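Local coordinates for protein phosphatidylinositol-specific phospholipase C1 (Streptomyces antibioticus, PDB 3H4X) that belongs to the phosphoinositide-specific phospholipase C family and folds as a closed barrel of parallel strands ringed by helices, at residues G120-L126 and L185-L190; D53-A57 and V330-V334; F145-R150 and Q228-F232. One frame throughout, in Å; residues are numbered along the deposited sequence.

Contact 1: G120-L126 and L185-L190; sequences GHRPILL and LAGKFL
The imidazole of His121 lies flat against Gly187: CA of the glycine sits over the centre of one ring face, 3.6 Å from its centroid and 13° off the normal, a CH-pi contact. CE1 of His121 in turn stands above one face of the Phe189 ring, near its rim; with the planes 36° apart the two rings are neither stacked nor edge-to-face. ND1 of His121 donates in the ring plane to Arg122 O at 2.8 Å and NE2 bonds to His115, so both nitrogens fix the ring's rotation. Its chi1 of 60° sets CG between backbone N and carbonyl carbon, turning the ring onto Gly187.

These loops lead into two neighbouring parallel strands, 124-130 and 189-195, of a TIM-type (beta/alpha)8 barrel. Ile124 spans Phe189 in the usual parallel manner: its N donates to Lys188 O at 3.1 Å and its O accepts from Leu190 N at 2.9 Å. Leu126 N then continues the ladder to Leu190 O.

Ile124 and Phe189 face helix 104-117, where Trp114 and Met111 meet them, and Leu126 CD2 reaches Phe189 CD1 at 3.7 Å. On the other face Leu125 CD1 rests on Leu190 CB, with Tyr28 close by. Before the strands, a type II turn from Leu185 to Lys188 places Gly187 with positive phi. There Pro123 and Leu185 cross at about a right angle, CB to CB, and Gly187 N gives His121 O a nearly straight bond of 2.7 Å.

Contact 2: D53-A57 and V330-V334; sequences DSGAA and VLKTV
Lys332 and Ser54 make the direct polar link: NZ of Lys332 donates to Ser54 O at 2.8 Å, coming from above the carbonyl plane and not onto a lone pair. A bend at the last torsion (chi4 57°) turns the ammonium out of an otherwise extended chain and onto this oxygen. Water extends the grip by one residue, accepting from Lys332 NZ and donating to Asp53 O, both at 2.7 Å. A weak bond to Pro328 O adds a carbonyl from the lysine's own side.

Weaker C-H contacts join the backbones in a reciprocal pair. CA of Ala56 points its hydrogen at Leu331 O (3.5 Å), while CA of Lys332 does the same to Gly55 O (3.6 Å).

Packing is close at Gly55, the first residue to leave helical angles after helix 48-52; its bare CA lies 3.5 Å from Lys332 CG, the lysine chain passing close over it. Leu331 points toward the loop, its CB 4.2 Å from Ala56 CB and its CD1 beside Ser54 CB; Val34, Val36 and Tyr45 extend this apolar patch.

Bonds within each segment hold the partners in shape. Ser54 OG accepts from Ala56 N at 3.1 Å, an ST turn, and also bonds to Ala51 O. Thr333 sends both N and OG1 to Val330 O from one face of its plane.

The contact thus joins the loop before strand 58-64 to residues 330-334, where helix 328-331 runs out toward strand 334-336, near the end of the chain. An ammonium on Ser54 O, and through water on Asp53 O, just beyond helix 48-52, probably finds a favourable field there, partly offsetting the helix dipole.

Contact 3: F145-R150 and Q228-F232; sequences FDALIR and QSTAF. With EOH (ethanol), chain L.
Asp146 OD1 is gripped by several groups: Thr230 OG1 donates to it at 2.8 Å, arriving on the anti side and 30° out of the carboxylate plane, Thr230 N adds a weak bond of 3.2 Å, and Tyr213 OH supplies a further hydrogen bond. The other oxygen, OD2, bonds to His216 NE2, whose residue also lines one of the acetyl group pockets, and takes a water proton at 2.9 Å. That water accepts from Gln228 NE2, which also gives a weak bond to the oxygen of a bound ethanol. With so many donors around it, the buried carboxylate is probably held as the anion and its rotation fixed.

Thr230 points toward the helix. Its chi1 of 66° places OG1 between backbone N and carbonyl carbon, facing Asp146, with Ile149 CD1 3.5 Å from the same oxygen. The methyl CG2 turns instead to Ile149 CG2 and to Arg150 CG, the latter 3.9 Å away.

At the exposed margin Arg150, bent at its third torsion, swings NH1 to Gln228 O at 3.0 Å, with 141° at the hydrogen. Its guanidinium is sandwiched between Gln228 CB on one face and Ala147 CA on the opposite one. At the buried end Ala231 CB approaches the edge of the Phe145 ring, 3.9 Å from CE2, and both residues also rest on Leu193 of strand 189-195.

Asp146 ties helix 142-153 to helix 209-222, through Tyr213 and His216, and to the lead-in of strand 232-236: an outer helix of a (beta/alpha)8 barrel packed on the loop that leads into a wall strand.

Overall arrangement
All three contacts are largely buried, but only contact 1 is strand pairing within the barrel wall, carried by backbone bonds with rings at its end. Contacts 1 and 2 adjoin, about 12 Å between centres: Arg122 NH2 reaches Ala56 O and Leu125 N reaches Ala57 O, and 53-57 leads into strand 58-64, which pairs with 124-130. Contact 2 joins a loop to the last part of a helix and the residues after it, through exposed Lys332 and carbonyls; contact 3, on the opposite side with centres about 25 Å apart, joins a helix to a loop through a buried carboxylate, with an arginine on its exposed rim. Helix 142-153 follows strand 124-130 and packs on strand 189-195.

Contact 1: G120-L126 and L185-L190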
ATOM      1  N   GLY A 120     -16.494  10.861  -3.283  1.00 13.70           N
ATOM      2  CA  GLY A 120     -16.702   9.740  -4.186  1.00 13.00           C
ATOM      3  C   GLY A 120     -15.503   9.403  -5.052  1.00 12.06           C
ATOM      4  O   GLY A 120     -15.643   8.724  -6.068  1.00 12.20           O
ATOM      5  N   HIS A 121     -14.320   9.861  -4.644  1.00 11.21           N
ATOM      6  CA  HIS A 121     -13.104   9.584  -5.404  1.00 10.25           C
ATOM      7  C   HIS A 121     -12.829   8.086  -5.513  1.00  9.82           C
ATOM      8  O   HIS A 121     -13.332   7.289  -4.725  1.00  9.93           O
ATOM      9  CB  HIS A 121     -11.888  10.312  -4.810  1.00  9.94           C
ATOM     10  CG  HIS A 121     -11.569   9.938  -3.392  1.00  8.87           C
ATOM     11  ND1 HIS A 121     -10.926   8.765  -3.050  1.00  8.75           N
ATOM     12  CD2 HIS A 121     -11.771  10.606  -2.230  1.00  8.94           C
ATOM     13  CE1 HIS A 121     -10.762   8.723  -1.739  1.00  8.93           C
ATOM     14  NE2 HIS A 121     -11.262   9.828  -1.217  1.00  9.01           N
ATOM     15  N   ARG A 122     -12.033   7.707  -6.502  1.00  9.70           N
ATOM     16  CA  ARG A 122     -11.606   6.322  -6.639  1.00  9.45           C
ATOM     17  C   ARG A 122     -10.941   5.847  -5.349  1.00  8.94           C
ATOM     18  O   ARG A 122     -10.284   6.627  -4.660  1.00  8.64           O
ATOM     19  CB  ARG A 122     -10.605   6.204  -7.784  1.00  9.69           C
ATOM     20  CG  ARG A 122      -9.244   6.803  -7.445  1.00 10.12           C
ATOM     21  CD  ARG A 122      -8.404   7.046  -8.683  1.00 10.65           C
ATOM     22  NE  ARG A 122      -7.032   7.398  -8.338  1.00 10.52           N
ATOM     23  CZ  ARG A 122      -6.619   8.618  -8.004  1.00  9.68           C
ATOM     24  NH1 ARG A 122      -7.469   9.638  -7.962  1.00 10.66           N
ATOM     25  NH2 ARG A 122      -5.343   8.821  -7.709  1.00  9.78           N
ATOM     26  N   PRO A 123     -11.090   4.561  -5.016  1.00  8.67           N
ATOM     27  CA  PRO A 123     -10.356   4.067  -3.852  1.00  8.46           C
ATOM     28  C   PRO A 123      -8.856   4.128  -4.123  1.00  7.85           C
ATOM     29  O   PRO A 123      -8.410   3.815  -5.230  1.00  8.12           O
ATOM     30  CB  PRO A 123     -10.828   2.617  -3.725  1.00  8.96           C
ATOM     31  CG  PRO A 123     -11.282   2.247  -5.102  1.00  9.13           C
ATOM     32  CD  PRO A 123     -11.855   3.500  -5.695  1.00  9.15           C
ATOM     33  N   ILE A 124      -8.085   4.527  -3.119  1.00  7.52           N
ATOM     34  CA  ILE A 124      -6.645   4.663  -3.276  1.00  7.60           C
ATOM     35  C   ILE A 124      -5.941   3.864  -2.194  1.00  7.17           C
ATOM     36  O   ILE A 124      -6.259   3.984  -1.011  1.00  7.40           O
ATOM     37  CB  ILE A 124      -6.203   6.141  -3.229  1.00  8.05           C
ATOM     38  CG1 ILE A 124      -6.767   6.890  -4.442  1.00  8.97           C
ATOM     39  CG2 ILE A 124      -4.685   6.247  -3.173  1.00  9.16           C
ATOM     40  CD1 ILE A 124      -6.584   8.389  -4.385  1.00 11.04           C
ATOM     41  N   LEU A 125      -4.992   3.035  -2.615  1.00  6.69           N
ATOM     42  CA  LEU A 125      -4.166   2.273  -1.695  1.00  6.74           C
ATOM     43  C   LEU A 125      -2.867   3.022  -1.463  1.00  6.77           C
ATOM     44  O   LEU A 125      -2.133   3.320  -2.413  1.00  6.81           O
ATOM     45  CB  LEU A 125      -3.875   0.885  -2.269  1.00  7.38           C
ATOM     46  CG  LEU A 125      -2.954  -0.018  -1.441  1.00  7.80           C
ATOM     47  CD1 LEU A 125      -3.516  -0.262  -0.044  1.00  8.49           C
ATOM     48  CD2 LEU A 125      -2.694  -1.343  -2.153  1.00  9.61           C
ATOM     49  N   LEU A 126      -2.604   3.352  -0.203  1.00  6.73           N
ATOM     50  CA  LEU A 126      -1.318   3.907   0.192  1.00  7.54           C
ATOM     51  C   LEU A 126      -0.439   2.763   0.641  1.00  7.17           C
ATOM     52  O   LEU A 126      -0.697   2.134   1.676  1.00  7.67           O
ATOM     53  CB  LEU A 126      -1.469   4.886   1.351  1.00  8.77           C
ATOM     54  CG  LEU A 126      -2.171   6.201   1.048  1.00 11.75           C
ATOM     55  CD1 LEU A 126      -1.680   6.780  -0.266  1.00 13.83           C
ATOM     56  CD2 LEU A 126      -3.667   5.969   1.007  1.00 13.86           C
ATOM     57  N   LEU A 185     -16.366   1.207  -2.640  1.00  9.58           N
ATOM     58  CA  LEU A 185     -15.160   1.744  -2.016  1.00  9.31           C
ATOM     59  C   LEU A 185     -14.845   3.178  -2.450  1.00  9.51           C
ATOM     60  O   LEU A 185     -13.774   3.704  -2.140  1.00  9.37           O
ATOM     61  CB  LEU A 185     -13.973   0.822  -2.294  1.00  9.20           C
ATOM     62  CG  LEU A 185     -14.018  -0.481  -1.494  1.00  8.96           C
ATOM     63  CD1 LEU A 185     -13.123  -1.535  -2.120  1.00 10.09           C
ATOM     64  CD2 LEU A 185     -13.644  -0.237  -0.036  1.00  9.90           C
ATOM     65  N   ALA A 186     -15.778   3.811  -3.156  1.00  9.95           N
ATOM     66  CA  ALA A 186     -15.622   5.214  -3.514  1.00 10.34           C
ATOM     67  C   ALA A 186     -15.397   6.039  -2.254  1.00 10.15           C
ATOM     68  O   ALA A 186     -16.046   5.820  -1.234  1.00 10.47           O
ATOM     69  CB  ALA A 186     -16.851   5.712  -4.267  1.00 10.90           C
ATOM     70  N   GLY A 187     -14.461   6.978  -2.322  1.00  9.72           N
ATOM     71  CA  GLY A 187     -14.166   7.842  -1.193  1.00  9.40           C
ATOM     72  C   GLY A 187     -13.397   7.174  -0.065  1.00  9.01           C
ATOM     73  O   GLY A 187     -13.394   7.676   1.056  1.00  9.87           O
ATOM     74  N   LYS A 188     -12.738   6.050  -0.353  1.00  8.47           N
ATOM     75  CA  LYS A 188     -11.965   5.339   0.666  1.00  8.20           C
ATOM     76  C   LYS A 188     -10.472   5.312   0.383  1.00  7.68           C
ATOM     77  O   LYS A 188     -10.030   5.290  -0.770  1.00  8.09           O
ATOM     78  CB  LYS A 188     -12.458   3.897   0.826  1.00  8.47           C
ATOM     79  CG  LYS A 188     -13.906   3.783   1.265  1.00  9.60           C
ATOM     80  CD  LYS A 188     -14.113   4.270   2.690  1.00 11.33           C
ATOM     81  CE  LYS A 188     -15.594   4.231   3.058  1.00 13.06           C
ATOM     82  NZ  LYS A 188     -15.834   4.629   4.469  1.00 15.10           N
ATOM     83  N   PHE A 189      -9.707   5.300   1.468  1.00  7.24           N
ATOM     84  CA  PHE A 189      -8.289   4.995   1.430  1.00  7.39           C
ATOM     85  C   PHE A 189      -8.069   3.655   2.099  1.00  7.16           C
ATOM     86  O   PHE A 189      -8.728   3.320   3.087  1.00  7.25           O
ATOM     87  CB  PHE A 189      -7.482   6.036   2.203  1.00  7.53           C
ATOM     88  CG  PHE A 189      -7.509   7.407   1.595  1.00  8.32           C
ATOM     89  CD1 PHE A 189      -6.887   7.663   0.384  1.00  9.37           C
ATOM     90  CD2 PHE A 189      -8.136   8.450   2.250  1.00  9.78           C
ATOM     91  CE1 PHE A 189      -6.910   8.937  -0.168  1.00 10.13           C
ATOM     92  CE2 PHE A 189      -8.158   9.722   1.703  1.00 10.82           C
ATOM     93  CZ  PHE A 189      -7.546   9.963   0.495  1.00 10.76           C
ATOM     94  N   LEU A 190      -7.119   2.901   1.565  1.00  6.95           N
ATOM     95  CA  LEU A 190      -6.649   1.690   2.205  1.00  6.76           C
ATOM     96  C   LEU A 190      -5.149   1.833   2.399  1.00  6.43           C
ATOM     97  O   LEU A 190      -4.498   2.609   1.694  1.00  7.00           O
ATOM     98  CB  LEU A 190      -6.973   0.461   1.353  1.00  7.14           C
ATOM     99  CG  LEU A 190      -8.467   0.200   1.115  1.00  8.65           C
ATOM    100  CD1 LEU A 190      -8.993   0.980  -0.086  1.00 10.23           C
ATOM    101  CD2 LEU A 190      -8.740  -1.281   0.932  1.00 10.11           C
TER

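Contact 2: D53-A57 and V330-V334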
ATOM      1  N   ASP A  53      -4.037  13.384  -7.645  1.00  8.71           N
ATOM      2  CA  ASP A  53      -4.780  13.705  -8.861  1.00  9.46           C
ATOM      3  C   ASP A  53      -4.301  12.946 -10.104  1.00  9.85           C
ATOM      4  O   ASP A  53      -4.869  13.105 -11.184  1.00 10.91           O
ATOM      5  CB  ASP A  53      -4.768  15.216  -9.123  1.00  9.60           C
ATOM      6  CG  ASP A  53      -5.786  15.964  -8.284  1.00  9.92           C
ATOM      7  OD1 ASP A  53      -6.844  15.384  -7.966  1.00 11.45           O
ATOM      8  OD2 ASP A  53      -5.535  17.140  -7.953  1.00 11.98           O
ATOM      9  N   SER A  54      -3.278  12.109  -9.954  1.00  9.97           N
ATOM     10  CA  SER A  54      -2.702  11.388 -11.088  1.00 10.28           C
ATOM     11  C   SER A  54      -3.641  10.337 -11.658  1.00 10.27           C
ATOM     12  O   SER A  54      -3.524   9.963 -12.826  1.00 11.17           O
ATOM     13  CB  SER A  54      -1.403  10.698 -10.677  1.00 10.06           C
ATOM     14  OG  SER A  54      -1.663   9.608  -9.802  1.00  9.79           O
ATOM     15  N   GLY A  55      -4.558   9.849 -10.828  1.00 10.19           N
ATOM     16  CA  GLY A  55      -5.421   8.744 -11.222  1.00  9.85           C
ATOM     17  C   GLY A  55      -4.902   7.379 -10.792  1.00  9.25           C
ATOM     18  O   GLY A  55      -5.611   6.381 -10.904  1.00  9.62           O
ATOM     19  N   ALA A  56      -3.668   7.321 -10.297  1.00  8.62           N
ATOM     20  CA  ALA A  56      -3.092   6.050  -9.858  1.00  8.27           C
ATOM     21  C   ALA A  56      -3.929   5.397  -8.761  1.00  7.86           C
ATOM     22  O   ALA A  56      -4.518   6.082  -7.921  1.00  7.77           O
ATOM     23  CB  ALA A  56      -1.662   6.250  -9.384  1.00  8.67           C
ATOM     24  N   ALA A  57      -3.961   4.069  -8.766  1.00  7.62           N
ATOM     25  CA  ALA A  57      -4.710   3.306  -7.771  1.00  7.49           C
ATOM     26  C   ALA A  57      -3.899   3.047  -6.503  1.00  6.92           C
ATOM     27  O   ALA A  57      -4.454   2.725  -5.448  1.00  7.09           O
ATOM     28  CB  ALA A  57      -5.146   1.993  -8.372  1.00  7.93           C
ATOM     29  N   VAL A 330      -2.301   5.902 -18.390  1.00 15.43           N
ATOM     30  CA  VAL A 330      -1.992   4.535 -17.994  1.00 14.51           C
ATOM     31  C   VAL A 330      -2.257   4.338 -16.502  1.00 13.58           C
ATOM     32  O   VAL A 330      -2.818   3.323 -16.091  1.00 13.19           O
ATOM     33  CB  VAL A 330      -0.531   4.168 -18.323  1.00 14.63           C
ATOM     34  CG1 VAL A 330      -0.181   2.796 -17.764  1.00 15.42           C
ATOM     35  CG2 VAL A 330      -0.300   4.213 -19.829  1.00 14.69           C
ATOM     36  N   LEU A 331      -1.875   5.321 -15.693  1.00 12.50           N
ATOM     37  CA  LEU A 331      -2.064   5.220 -14.245  1.00 11.68           C
ATOM     38  C   LEU A 331      -3.523   5.016 -13.849  1.00 11.66           C
ATOM     39  O   LEU A 331      -3.803   4.396 -12.822  1.00 11.20           O
ATOM     40  CB  LEU A 331      -1.500   6.448 -13.533  1.00 11.69           C
ATOM     41  CG  LEU A 331       0.002   6.648 -13.706  1.00 11.13           C
ATOM     42  CD1 LEU A 331       0.455   7.877 -12.936  1.00 11.21           C
ATOM     43  CD2 LEU A 331       0.771   5.417 -13.264  1.00 10.92           C
ATOM     44  N   LYS A 332      -4.447   5.533 -14.657  1.00 12.06           N
ATOM     45  CA  LYS A 332      -5.873   5.440 -14.345  1.00 12.95           C
ATOM     46  C   LYS A 332      -6.494   4.117 -14.782  1.00 12.83           C
ATOM     47  O   LYS A 332      -7.667   3.863 -14.520  1.00 13.10           O
ATOM     48  CB  LYS A 332      -6.646   6.586 -15.002  1.00 13.58           C
ATOM     49  CG  LYS A 332      -6.260   7.966 -14.533  1.00 15.48           C
ATOM     50  CD  LYS A 332      -7.022   9.031 -15.304  1.00 17.64           C
ATOM     51  CE  LYS A 332      -6.629  10.418 -14.838  1.00 18.81           C
ATOM     52  NZ  LYS A 332      -5.167  10.620 -14.964  1.00 19.70           N
ATOM     53  N   THR A 333      -5.712   3.288 -15.463  1.00 12.71           N
ATOM     54  CA  THR A 333      -6.220   2.046 -16.035  1.00 12.89           C
ATOM     55  C   THR A 333      -6.726   1.075 -14.968  1.00 12.19           C
ATOM     56  O   THR A 333      -6.028   0.794 -13.991  1.00 11.90           O
ATOM     57  CB  THR A 333      -5.140   1.339 -16.880  1.00 13.21           C
ATOM     58  OG1 THR A 333      -4.717   2.202 -17.941  1.00 15.05           O
ATOM     59  CG2 THR A 333      -5.682   0.045 -17.473  1.00 13.95           C
ATOM     60  N   VAL A 334      -7.945   0.579 -15.154  1.00 11.91           N
ATOM     61  CA  VAL A 334      -8.480  -0.489 -14.322  1.00 11.91           C
ATOM     62  C   VAL A 334      -9.107  -1.522 -15.246  1.00 11.79           C
ATOM     63  O   VAL A 334     -10.005  -1.195 -16.028  1.00 12.25           O
ATOM     64  CB  VAL A 334      -9.546   0.024 -13.332  1.00 12.03           C
ATOM     65  CG1 VAL A 334     -10.044  -1.114 -12.462  1.00 12.76           C
ATOM     66  CG2 VAL A 334      -8.982   1.150 -12.466  1.00 12.41           C
TER
HETATM   67  O   HOH W   1      -4.946  13.063 -13.899  1.00 26.85           O

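Contact 3: F145-R150 and Q228-F232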
ATOM      1  N   PHE A 145       0.642   4.306  15.114  1.00  7.96           N
ATOM      2  CA  PHE A 145       0.408   4.409  13.681  1.00  7.77           C
ATOM      3  C   PHE A 145      -1.100   4.434  13.401  1.00  7.37           C
ATOM      4  O   PHE A 145      -1.601   5.338  12.730  1.00  7.64           O
ATOM      5  CB  PHE A 145       1.094   3.218  13.010  1.00  8.01           C
ATOM      6  CG  PHE A 145       0.916   3.142  11.525  1.00  8.63           C
ATOM      7  CD1 PHE A 145       1.769   3.823  10.666  1.00  9.67           C
ATOM      8  CD2 PHE A 145      -0.076   2.346  10.982  1.00  9.79           C
ATOM      9  CE1 PHE A 145       1.617   3.722   9.294  1.00 10.40           C
ATOM     10  CE2 PHE A 145      -0.230   2.242   9.614  1.00 10.70           C
ATOM     11  CZ  PHE A 145       0.612   2.934   8.771  1.00 10.39           C
ATOM     12  N   ASP A 146      -1.826   3.457  13.943  1.00  7.28           N
ATOM     13  CA  ASP A 146      -3.278   3.413  13.786  1.00  7.35           C
ATOM     14  C   ASP A 146      -3.930   4.692  14.318  1.00  7.31           C
ATOM     15  O   ASP A 146      -4.830   5.256  13.692  1.00  7.59           O
ATOM     16  CB  ASP A 146      -3.879   2.229  14.549  1.00  7.69           C
ATOM     17  CG  ASP A 146      -3.656   0.893  13.870  1.00  7.98           C
ATOM     18  OD1 ASP A 146      -3.310   0.842  12.670  1.00  8.79           O
ATOM     19  OD2 ASP A 146      -3.865  -0.122  14.565  1.00  9.25           O
ATOM     20  N   ALA A 147      -3.496   5.129  15.498  1.00  7.40           N
ATOM     21  CA  ALA A 147      -4.108   6.285  16.146  1.00  7.71           C
ATOM     22  C   ALA A 147      -3.977   7.546  15.299  1.00  7.72           C
ATOM     23  O   ALA A 147      -4.910   8.346  15.214  1.00  7.79           O
ATOM     24  CB  ALA A 147      -3.513   6.503  17.530  1.00  8.21           C
ATOM     25  N   LEU A 148      -2.819   7.721  14.675  1.00  7.87           N
ATOM     26  CA  LEU A 148      -2.576   8.878  13.824  1.00  7.88           C
ATOM     27  C   LEU A 148      -3.473   8.844  12.594  1.00  7.48           C
ATOM     28  O   LEU A 148      -4.064   9.854  12.217  1.00  7.56           O
ATOM     29  CB  LEU A 148      -1.107   8.934  13.407  1.00  8.21           C
ATOM     30  CG  LEU A 148      -0.747  10.038  12.411  1.00  9.15           C
ATOM     31  CD1 LEU A 148      -1.074  11.427  12.950  1.00 10.17           C
ATOM     32  CD2 LEU A 148       0.721   9.937  12.045  1.00  9.83           C
ATOM     33  N   ILE A 149      -3.568   7.683  11.957  1.00  7.67           N
ATOM     34  CA  ILE A 149      -4.419   7.556  10.784  1.00  8.05           C
ATOM     35  C   ILE A 149      -5.890   7.780  11.141  1.00  8.16           C
ATOM     36  O   ILE A 149      -6.607   8.465  10.410  1.00  8.49           O
ATOM     37  CB  ILE A 149      -4.192   6.209  10.065  1.00  7.94           C
ATOM     38  CG1 ILE A 149      -2.808   6.210   9.402  1.00  8.56           C
ATOM     39  CG2 ILE A 149      -5.283   5.953   9.035  1.00  8.77           C
ATOM     40  CD1 ILE A 149      -2.392   4.885   8.825  1.00  9.32           C
ATOM     41  N   ARG A 150      -6.335   7.232  12.270  1.00  8.10           N
ATOM     42  CA  ARG A 150      -7.708   7.474  12.726  1.00  8.64           C
ATOM     43  C   ARG A 150      -7.953   8.965  12.925  1.00  8.62           C
ATOM     44  O   ARG A 150      -8.987   9.490  12.524  1.00  8.84           O
ATOM     45  CB  ARG A 150      -8.014   6.734  14.037  1.00  9.22           C
ATOM     46  CG  ARG A 150      -8.151   5.225  13.906  1.00 10.04           C
ATOM     47  CD  ARG A 150      -8.885   4.593  15.097  1.00 11.02           C
ATOM     48  NE  ARG A 150      -8.339   5.009  16.388  1.00 11.15           N
ATOM     49  CZ  ARG A 150      -7.294   4.439  16.984  1.00 10.41           C
ATOM     50  NH1 ARG A 150      -6.664   3.417  16.411  1.00 10.40           N
ATOM     51  NH2 ARG A 150      -6.872   4.897  18.155  1.00 11.30           N
ATOM     52  N   GLN A 228     -10.311  -0.699  15.396  1.00 10.44           N
ATOM     53  CA  GLN A 228      -9.425   0.457  15.470  1.00 10.65           C
ATOM     54  C   GLN A 228      -8.171   0.324  14.595  1.00 10.01           C
ATOM     55  O   GLN A 228      -7.372   1.258  14.516  1.00  9.78           O
ATOM     56  CB  GLN A 228      -9.056   0.755  16.921  1.00 11.21           C
ATOM     57  CG  GLN A 228      -8.118  -0.256  17.538  1.00 11.99           C
ATOM     58  CD  GLN A 228      -8.019  -0.094  19.042  1.00 12.67           C
ATOM     59  OE1 GLN A 228      -9.031  -0.093  19.749  1.00 13.87           O
ATOM     60  NE2 GLN A 228      -6.796   0.038  19.543  1.00 13.03           N
ATOM     61  N   SER A 229      -7.997  -0.828  13.945  1.00  9.40           N
ATOM     62  CA  SER A 229      -6.867  -1.035  13.028  1.00  8.80           C
ATOM     63  C   SER A 229      -7.062  -0.251  11.734  1.00  8.33           C
ATOM     64  O   SER A 229      -8.192   0.063  11.356  1.00  8.31           O
ATOM     65  CB  SER A 229      -6.678  -2.525  12.716  1.00  9.01           C
ATOM     66  OG  SER A 229      -7.774  -3.046  11.985  1.00  9.22           O
ATOM     67  N   THR A 230      -5.965   0.047  11.043  1.00  7.91           N
ATOM     68  CA  THR A 230      -6.048   0.909   9.866  1.00  7.92           C
ATOM     69  C   THR A 230      -5.356   0.384   8.614  1.00  7.28           C
ATOM     70  O   THR A 230      -5.536   0.960   7.545  1.00  8.10           O
ATOM     71  CB  THR A 230      -5.480   2.323  10.144  1.00  8.28           C
ATOM     72  OG1 THR A 230      -4.068   2.236  10.388  1.00  8.82           O
ATOM     73  CG2 THR A 230      -6.183   2.979  11.328  1.00  8.74           C
ATOM     74  N   ALA A 231      -4.566  -0.681   8.735  1.00  6.96           N
ATOM     75  CA  ALA A 231      -3.716  -1.110   7.626  1.00  6.52           C
ATOM     76  C   ALA A 231      -3.659  -2.621   7.471  1.00  6.33           C
ATOM     77  O   ALA A 231      -3.850  -3.368   8.433  1.00  6.87           O
ATOM     78  CB  ALA A 231      -2.310  -0.554   7.803  1.00  6.84           C
ATOM     79  N   PHE A 232      -3.373  -3.056   6.248  1.00  6.52           N
ATOM     80  CA  PHE A 232      -3.185  -4.462   5.936  1.00  6.56           C
ATOM     81  C   PHE A 232      -1.699  -4.766   5.786  1.00  6.62           C
ATOM     82  O   PHE A 232      -1.041  -4.228   4.900  1.00  7.03           O
ATOM     83  CB  PHE A 232      -3.894  -4.788   4.627  1.00  6.73           C
ATOM     84  CG  PHE A 232      -5.385  -4.686   4.709  1.00  6.90           C
ATOM     85  CD1 PHE A 232      -6.144  -5.797   5.037  1.00  7.43           C
ATOM     86  CD2 PHE A 232      -6.035  -3.486   4.463  1.00  7.19           C
ATOM     87  CE1 PHE A 232      -7.517  -5.719   5.119  1.00  8.19           C
ATOM     88  CE2 PHE A 232      -7.414  -3.400   4.546  1.00  8.02           C
ATOM     89  CZ  PHE A 232      -8.154  -4.519   4.871  1.00  7.88           C
TER
HETATM   90  C1  EOH L 350      -6.405  -0.821  22.548  1.00 27.82           C
HETATM   91  C2  EOH L 350      -6.505  -0.781  24.069  1.00 27.76           C
HETATM   92  O   EOH L 350      -5.501   0.140  22.047  1.00 27.73           O
HETATM   93  O   HOH W   2      -4.578   0.090  17.321  1.00 13.26           O